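Local coordinates for conserved hypothetical protein (PDB 2FB6) that is of unknown function but has an alpha/beta fold that resembles DsrE-type proteins, some of which take part in sulfur transfer, at residues A[29-34]-A[61-66]; A[49-54]-A[82-87]. All coordinates share one frame; numbering follows the deposited sequence. Where two conformers were deposited one is given.

Contact 1. Residues A[29-34]-A[61-66]; sequences YALNSK and QTEILE
Leu31 meets two carboxylate groups. Its methyls CD1 and CD2 lie over the same face of the Glu66 carboxylate, and CD1 also touches one oxygen of the Glu63 carboxylate. In the same helix, the Tyr29 ring carries Ser33 OG on one face, offset toward its rim. The contact joins two neighbouring crossover helices, 19-36 and 58-70, in an alpha/beta fold built of beta-alpha-beta units. Leu31 CD1 is 3.8 Å from Glu66 CD, and the two side chains cross at about a right angle. The other methyl, CD2, also packs on the helix backbone, 3.7 Å from Glu66 O. Glu66 reaches over Leu31 with an extended chain, CG opposite the backbone N (chi1 -169°). Glu66 was modelled in two conformers, so this is one of its positions. Glu63 instead bends at chi2 (-59°), which brings its OE1 to 3.4 Å from Leu31 CD1. The contact is therefore van der Waals packing, with the acids of helix 58-70 bordering a buried leucine. Leu31 also touches Met67 and Ser70 farther along that helix. With an alanine here both methyls would be gone, which would probably open a gap between the helices and leave Met67 without this apolar neighbour. Within helix 19-36, Tyr29 O accepts two hydrogen bonds from Ser33. Ser33 N, at 2.9 Å from Tyr29 O, and Ser33 OG, at 2.8 Å from it, approach from opposite faces of the carbonyl plane.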
ATOM      1  N   TYR A  29      -5.023 -10.358   3.920  1.00 12.29           N
ATOM      2  CA  TYR A  29      -4.229 -11.130   2.969  1.00 12.02           C
ATOM      3  C   TYR A  29      -2.776 -10.640   2.946  1.00 11.65           C
ATOM      4  O   TYR A  29      -1.848 -11.450   2.910  1.00 11.62           O
ATOM      5  CB  TYR A  29      -4.849 -11.076   1.581  1.00 11.83           C
ATOM      6  CG  TYR A  29      -4.055 -11.876   0.571  1.00 10.69           C
ATOM      7  CD1 TYR A  29      -3.902 -13.265   0.702  1.00 10.97           C
ATOM      8  CD2 TYR A  29      -3.464 -11.249  -0.534  1.00 10.79           C
ATOM      9  CE1 TYR A  29      -3.171 -14.008  -0.239  1.00  9.99           C
ATOM     10  CE2 TYR A  29      -2.738 -11.982  -1.463  1.00 12.54           C
ATOM     11  CZ  TYR A  29      -2.590 -13.347  -1.316  1.00 11.77           C
ATOM     12  OH  TYR A  29      -1.844 -14.032  -2.259  1.00 12.16           O
ATOM     13  N   ALA A  30      -2.577  -9.329   2.998  1.00 12.01           N
ATOM     14  CA  ALA A  30      -1.224  -8.798   2.921  1.00 11.41           C
ATOM     15  C   ALA A  30      -0.404  -9.229   4.145  1.00 11.61           C
ATOM     16  O   ALA A  30       0.746  -9.723   4.020  1.00 12.38           O
ATOM     17  CB  ALA A  30      -1.253  -7.285   2.783  1.00 11.64           C
ATOM     18  N   LEU A  31      -1.001  -9.091   5.327  1.00 11.98           N
ATOM     19  CA  LEU A  31      -0.291  -9.445   6.567  1.00 12.60           C
ATOM     20  C   LEU A  31       0.047 -10.922   6.630  1.00 12.41           C
ATOM     21  O   LEU A  31       1.184 -11.307   6.961  1.00 13.08           O
ATOM     22  CB  LEU A  31      -1.096  -9.035   7.805  1.00 13.02           C
ATOM     23  CG  LEU A  31      -0.958  -7.574   8.186  1.00 15.03           C
ATOM     24  CD1 LEU A  31      -2.100  -7.164   9.097  1.00 17.06           C
ATOM     25  CD2 LEU A  31       0.411  -7.374   8.867  1.00 15.90           C
ATOM     26  N   ASN A  32      -0.935 -11.765   6.320  1.00 12.19           N
ATOM     27  CA  ASN A  32      -0.697 -13.205   6.379  1.00 12.26           C
ATOM     28  C   ASN A  32       0.304 -13.636   5.321  1.00 12.74           C
ATOM     29  O   ASN A  32       1.187 -14.465   5.588  1.00 13.18           O
ATOM     30  CB  ASN A  32      -2.006 -13.977   6.252  1.00 12.33           C
ATOM     31  CG  ASN A  32      -2.719 -14.097   7.581  1.00 14.40           C
ATOM     32  OD1 ASN A  32      -2.520 -15.068   8.302  1.00 18.01           O
ATOM     33  ND2 ASN A  32      -3.531 -13.092   7.931  1.00 15.55           N
ATOM     34  N   SER A  33       0.178 -13.067   4.121  1.00 12.27           N
ATOM     35  CA  SER A  33       1.122 -13.365   3.045  1.00 12.73           C
ATOM     36  C   SER A  33       2.550 -13.062   3.454  1.00 13.04           C
ATOM     37  O   SER A  33       3.461 -13.868   3.181  1.00 12.87           O
ATOM     38  CB  SER A  33       0.802 -12.571   1.776  1.00 12.36           C
ATOM     39  OG  SER A  33      -0.364 -13.048   1.156  1.00 13.73           O
ATOM     40  N   LYS A  34       2.752 -11.886   4.056  1.00 12.82           N
ATOM     41  CA  LYS A  34       4.093 -11.457   4.450  0.50 13.29           C
ATOM     42  C   LYS A  34       4.617 -12.316   5.594  1.00 13.57           C
ATOM     43  O   LYS A  34       5.745 -12.815   5.549  1.00 13.73           O
ATOM     44  CB  LYS A  34       4.097  -9.976   4.847  0.50 13.37           C
ATOM     45  CG  LYS A  34       5.474  -9.402   5.152  0.50 13.50           C
ATOM     46  CD  LYS A  34       6.344  -9.303   3.905  0.50 13.47           C
ATOM     47  CE  LYS A  34       7.758  -8.867   4.266  0.50 14.13           C
ATOM     48  NZ  LYS A  34       8.633  -8.739   3.071  0.50 15.45           N
ATOM     49  N   GLN A  61      -5.242   3.162  10.730  1.00 12.35           N
ATOM     50  CA  GLN A  61      -3.836   3.443  11.072  1.00 12.76           C
ATOM     51  C   GLN A  61      -3.181   2.307  11.855  1.00 13.23           C
ATOM     52  O   GLN A  61      -2.020   1.991  11.629  1.00 13.27           O
ATOM     53  CB  GLN A  61      -3.717   4.779  11.808  1.00 13.74           C
ATOM     54  CG  GLN A  61      -4.153   5.919  10.922  1.00 13.30           C
ATOM     55  CD  GLN A  61      -4.156   7.245  11.612  1.00 15.64           C
ATOM     56  OE1 GLN A  61      -3.850   7.348  12.799  1.00 18.51           O
ATOM     57  NE2 GLN A  61      -4.513   8.279  10.867  1.00 15.73           N
ATOM     58  N   THR A  62      -3.917   1.703  12.782  1.00 13.71           N
ATOM     59  CA  THR A  62      -3.389   0.554  13.506  1.00 14.41           C
ATOM     60  C   THR A  62      -2.984  -0.566  12.556  1.00 14.49           C
ATOM     61  O   THR A  62      -1.915  -1.154  12.734  1.00 14.11           O
ATOM     62  CB  THR A  62      -4.418   0.082  14.548  1.00 15.14           C
ATOM     63  OG1 THR A  62      -4.716   1.200  15.381  1.00 16.87           O
ATOM     64  CG2 THR A  62      -3.880  -1.083  15.418  1.00 16.34           C
ATOM     65  N   GLU A  63      -3.812  -0.851  11.545  1.00 14.80           N
ATOM     66  CA  GLU A  63      -3.450  -1.863  10.540  1.00 15.54           C
ATOM     67  C   GLU A  63      -2.211  -1.457   9.751  1.00 14.93           C
ATOM     68  O   GLU A  63      -1.350  -2.285   9.479  1.00 15.67           O
ATOM     69  CB  GLU A  63      -4.578  -2.106   9.532  1.00 16.48           C
ATOM     70  CG  GLU A  63      -5.761  -2.865  10.037  1.00 20.38           C
ATOM     71  CD  GLU A  63      -5.424  -4.248  10.568  1.00 23.55           C
ATOM     72  OE1 GLU A  63      -4.629  -4.988   9.946  1.00 25.40           O
ATOM     73  OE2 GLU A  63      -5.985  -4.599  11.620  1.00 26.14           O
ATOM     74  N   ILE A  64      -2.131  -0.181   9.375  1.00 14.44           N
ATOM     75  CA  ILE A  64      -0.975   0.338   8.636  1.00 13.73           C
ATOM     76  C   ILE A  64       0.308   0.052   9.410  1.00 13.78           C
ATOM     77  O   ILE A  64       1.297  -0.415   8.841  1.00 13.68           O
ATOM     78  CB  ILE A  64      -1.100   1.870   8.417  1.00 13.50           C
ATOM     79  CG1 ILE A  64      -2.232   2.202   7.428  1.00 15.29           C
ATOM     80  CG2 ILE A  64       0.249   2.516   7.988  1.00 13.15           C
ATOM     81  CD1 ILE A  64      -1.987   1.741   5.986  1.00 16.11           C
ATOM     82  N   LEU A  65       0.279   0.344  10.714  1.00 13.78           N
ATOM     83  CA  LEU A  65       1.455   0.147  11.553  0.70 13.84           C
ATOM     84  C   LEU A  65       1.856  -1.325  11.643  1.00 14.00           C
ATOM     85  O   LEU A  65       3.049  -1.652  11.570  1.00 14.22           O
ATOM     86  CB  LEU A  65       1.244   0.766  12.937  0.70 14.42           C
ATOM     87  CG  LEU A  65       0.975   2.279  12.913  0.70 15.51           C
ATOM     88  CD1 LEU A  65       0.663   2.778  14.326  0.70 15.43           C
ATOM     89  CD2 LEU A  65       2.114   3.092  12.277  0.70 16.80           C
ATOM     90  N   GLU A  66       0.869  -2.214  11.767  1.00 13.99           N
ATOM     91  CA  GLU A  66       1.161  -3.649  11.808  0.60 14.55           C
ATOM     92  C   GLU A  66       1.745  -4.104  10.483  1.00 13.96           C
ATOM     93  O   GLU A  66       2.691  -4.901  10.458  1.00 13.95           O
ATOM     94  CB  GLU A  66      -0.072  -4.494  12.161  0.60 14.64           C
ATOM     95  CG  GLU A  66       0.274  -5.971  12.464  0.60 15.64           C
ATOM     96  CD  GLU A  66      -0.943  -6.855  12.695  0.60 15.98           C
ATOM     97  OE1 GLU A  66      -2.055  -6.313  12.843  0.60 18.57           O
ATOM     98  OE2 GLU A  66      -0.794  -8.105  12.714  0.60 18.04           O
TER

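Contact 2. Residues A[49-54]-A[82-87]; sequences ASVKLV and ENFGVA
A Schellman motif closes helix 78-84, and the contact is made by the residues around it. Gly85 takes the C-prime position with positive phi, and Val86 N pairs with Cys81 O. Phe84 and Val86, one on each side of this glycine, both direct their side chains at helix 49-56. The Phe84 ring receives Lys52 over one face and Val51 at its edge. Lys52 CE sits above the middle of the ring, 3.5 Å from the Phe84 centroid and 12° off the normal, as a CH-pi contact. Nearer the backbone, Lys52 CG lies 3.4 Å from Phe84 CD2. The extended lysine chain thus crosses the ring and lifts its ammonium farther above the same face. Lys52 NZ makes a cation-pi contact, 4.6 Å from the Phe84 centroid and 23° off the normal. Lys52 has two modelled conformers, and this describes one of them. Val51 CG1 is near the plane of the ring, 3.8 Å from Phe84 CD2. Its chi1 of 171° turns that methyl between the two partners, since Val51 CG1 is also 3.9 Å from Val86 CG2. Lys52 forms the outer, more exposed side, while the two valines are buried. Val51 also touches Cys80 and Cys81 of helix 78-84 and Leu46 of strand 41-46. The contact so joins helix 49-56 to the end of helix 78-84, beside a central strand of the parallel sheet.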
ATOM      1  N   ALA A  49      -9.369   7.392  -2.862  1.00 13.06           N
ATOM      2  CA  ALA A  49     -10.198   7.591  -1.660  1.00 12.79           C
ATOM      3  C   ALA A  49      -9.510   7.038  -0.398  1.00 12.40           C
ATOM      4  O   ALA A  49      -9.648   7.577   0.703  1.00 13.68           O
ATOM      5  CB  ALA A  49     -11.574   6.957  -1.874  1.00 12.49           C
ATOM      6  N   SER A  50      -8.727   5.985  -0.589  1.00 12.59           N
ATOM      7  CA  SER A  50      -7.967   5.380   0.500  1.00 11.88           C
ATOM      8  C   SER A  50      -7.041   6.325   1.265  1.00 12.67           C
ATOM      9  O   SER A  50      -6.802   6.127   2.455  1.00 12.93           O
ATOM     10  CB  SER A  50      -7.134   4.236  -0.050  1.00 12.51           C
ATOM     11  OG  SER A  50      -6.255   4.730  -1.046  1.00 12.27           O
ATOM     12  N   VAL A  51      -6.504   7.333   0.579  1.00 13.07           N
ATOM     13  CA  VAL A  51      -5.568   8.245   1.217  1.00 13.21           C
ATOM     14  C   VAL A  51      -6.268   9.036   2.327  1.00 13.87           C
ATOM     15  O   VAL A  51      -5.727   9.190   3.426  1.00 14.43           O
ATOM     16  CB  VAL A  51      -4.911   9.188   0.184  1.00 13.22           C
ATOM     17  CG1 VAL A  51      -4.111  10.286   0.887  1.00 14.47           C
ATOM     18  CG2 VAL A  51      -3.975   8.403  -0.725  1.00 13.48           C
ATOM     19  N   LYS A  52      -7.491   9.474   2.042  1.00 14.36           N
ATOM     20  CA  LYS A  52      -8.314  10.170   3.041  0.60 14.97           C
ATOM     21  C   LYS A  52      -8.676   9.229   4.184  1.00 14.96           C
ATOM     22  O   LYS A  52      -8.644   9.625   5.349  1.00 15.72           O
ATOM     23  CB  LYS A  52      -9.589  10.742   2.416  0.60 15.78           C
ATOM     24  CG  LYS A  52      -9.370  12.000   1.614  0.60 16.67           C
ATOM     25  CD  LYS A  52     -10.700  12.619   1.204  0.60 19.37           C
ATOM     26  CE  LYS A  52     -10.500  13.694   0.154  0.60 20.83           C
ATOM     27  NZ  LYS A  52     -11.801  14.192  -0.383  0.60 21.48           N
ATOM     28  N   LEU A  53      -9.005   7.977   3.862  1.00 14.31           N
ATOM     29  CA  LEU A  53      -9.339   7.006   4.899  1.00 13.78           C
ATOM     30  C   LEU A  53      -8.178   6.790   5.878  1.00 13.68           C
ATOM     31  O   LEU A  53      -8.350   6.827   7.098  1.00 13.90           O
ATOM     32  CB  LEU A  53      -9.777   5.673   4.285  1.00 13.71           C
ATOM     33  CG  LEU A  53     -10.050   4.563   5.298  1.00 13.64           C
ATOM     34  CD1 LEU A  53     -11.299   4.900   6.129  1.00 14.37           C
ATOM     35  CD2 LEU A  53     -10.176   3.229   4.563  1.00 14.70           C
ATOM     36  N   VAL A  54      -6.993   6.530   5.342  1.00 13.57           N
ATOM     37  CA  VAL A  54      -5.829   6.282   6.187  1.00 13.53           C
ATOM     38  C   VAL A  54      -5.517   7.505   7.042  1.00 13.78           C
ATOM     39  O   VAL A  54      -5.175   7.367   8.222  1.00 14.95           O
ATOM     40  CB  VAL A  54      -4.608   5.863   5.342  1.00 13.19           C
ATOM     41  CG1 VAL A  54      -3.370   5.809   6.187  1.00 13.58           C
ATOM     42  CG2 VAL A  54      -4.864   4.483   4.713  1.00 12.71           C
ATOM     43  N   GLU A  82      -0.985  15.862  -0.976  1.00 13.58           N
ATOM     44  CA  GLU A  82      -0.955  17.326  -0.999  1.00 13.46           C
ATOM     45  C   GLU A  82      -2.337  17.895  -1.280  1.00 13.89           C
ATOM     46  O   GLU A  82      -2.734  18.888  -0.667  1.00 14.09           O
ATOM     47  CB  GLU A  82       0.100  17.837  -1.987  1.00 13.43           C
ATOM     48  CG  GLU A  82       1.501  17.517  -1.490  1.00 15.02           C
ATOM     49  CD  GLU A  82       2.591  18.041  -2.395  1.00 18.78           C
ATOM     50  OE1 GLU A  82       2.258  18.626  -3.442  1.00 24.35           O
ATOM     51  OE2 GLU A  82       3.781  17.863  -2.070  1.00 17.62           O
ATOM     52  N   ASN A  83      -3.084  17.271  -2.188  1.00 14.15           N
ATOM     53  CA  ASN A  83      -4.433  17.763  -2.488  1.00 14.91           C
ATOM     54  C   ASN A  83      -5.423  17.617  -1.341  1.00 16.00           C
ATOM     55  O   ASN A  83      -6.307  18.468  -1.145  1.00 16.72           O
ATOM     56  CB  ASN A  83      -4.972  17.135  -3.757  1.00 15.24           C
ATOM     57  CG  ASN A  83      -4.266  17.655  -4.980  1.00 15.01           C
ATOM     58  OD1 ASN A  83      -3.766  18.788  -4.983  1.00 17.06           O
ATOM     59  ND2 ASN A  83      -4.197  16.837  -6.019  1.00 17.17           N
ATOM     60  N   PHE A  84      -5.266  16.536  -0.585  1.00 16.39           N
ATOM     61  CA  PHE A  84      -6.110  16.285   0.578  1.00 16.42           C
ATOM     62  C   PHE A  84      -5.558  16.946   1.850  1.00 15.75           C
ATOM     63  O   PHE A  84      -6.226  16.927   2.894  1.00 16.74           O
ATOM     64  CB  PHE A  84      -6.299  14.776   0.799  1.00 17.23           C
ATOM     65  CG  PHE A  84      -6.885  14.034  -0.391  1.00 19.80           C
ATOM     66  CD1 PHE A  84      -7.566  14.707  -1.410  1.00 21.96           C
ATOM     67  CD2 PHE A  84      -6.763  12.645  -0.481  1.00 19.94           C
ATOM     68  CE1 PHE A  84      -8.099  14.009  -2.512  1.00 21.88           C
ATOM     69  CE2 PHE A  84      -7.298  11.933  -1.562  1.00 20.82           C
ATOM     70  CZ  PHE A  84      -7.972  12.609  -2.580  1.00 21.05           C
ATOM     71  N   GLY A  85      -4.338  17.479   1.789  1.00 15.85           N
ATOM     72  CA  GLY A  85      -3.704  18.166   2.926  1.00 15.45           C
ATOM     73  C   GLY A  85      -3.271  17.262   4.083  1.00 15.54           C
ATOM     74  O   GLY A  85      -3.355  17.645   5.268  1.00 15.91           O
ATOM     75  N   VAL A  86      -2.785  16.066   3.744  1.00 14.70           N
ATOM     76  CA  VAL A  86      -2.465  15.057   4.754  1.00 15.09           C
ATOM     77  C   VAL A  86      -1.053  14.476   4.660  1.00 15.01           C
ATOM     78  O   VAL A  86      -0.750  13.461   5.291  1.00 14.81           O
ATOM     79  CB  VAL A  86      -3.495  13.898   4.730  1.00 14.59           C
ATOM     80  CG1 VAL A  86      -4.882  14.415   5.054  1.00 15.27           C
ATOM     81  CG2 VAL A  86      -3.495  13.167   3.376  1.00 15.38           C
ATOM     82  N   ALA A  87      -0.180  15.098   3.868  1.00 15.58           N
ATOM     83  CA  ALA A  87       1.169  14.542   3.719  1.00 16.08           C
ATOM     84  C   ALA A  87       1.894  14.329   5.051  1.00 16.73           C
ATOM     85  O   ALA A  87       2.555  13.311   5.231  1.00 17.32           O
ATOM     86  CB  ALA A  87       2.014  15.377   2.766  1.00 16.24           C
TER

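In the fold
The centres of the two contacts lie about 19 Å apart. Along the chain their segments alternate: 29-34, 49-54, 61-66, 82-87. Contact 1 joins helix 19-36, which links strands 9-14 and 41-46, to helix 58-70. Helices 49-56 and 58-70 both lie between strands 41-46 and 73-77. Contact 2 joins helix 49-56 to the end of helix 78-84, just after strand 73-77. The two meet where helices 49-56 and 58-70 follow each other: Gln61 NE2 probably hydrogen-bonds to Val54 O at 2.9 Å, and Ile64 packs on Val54. The contacts thus join helices from successive strand connections of the five-stranded parallel sheet, whose 4-3-2-1-5 order is consistent with a DsrE-like fold.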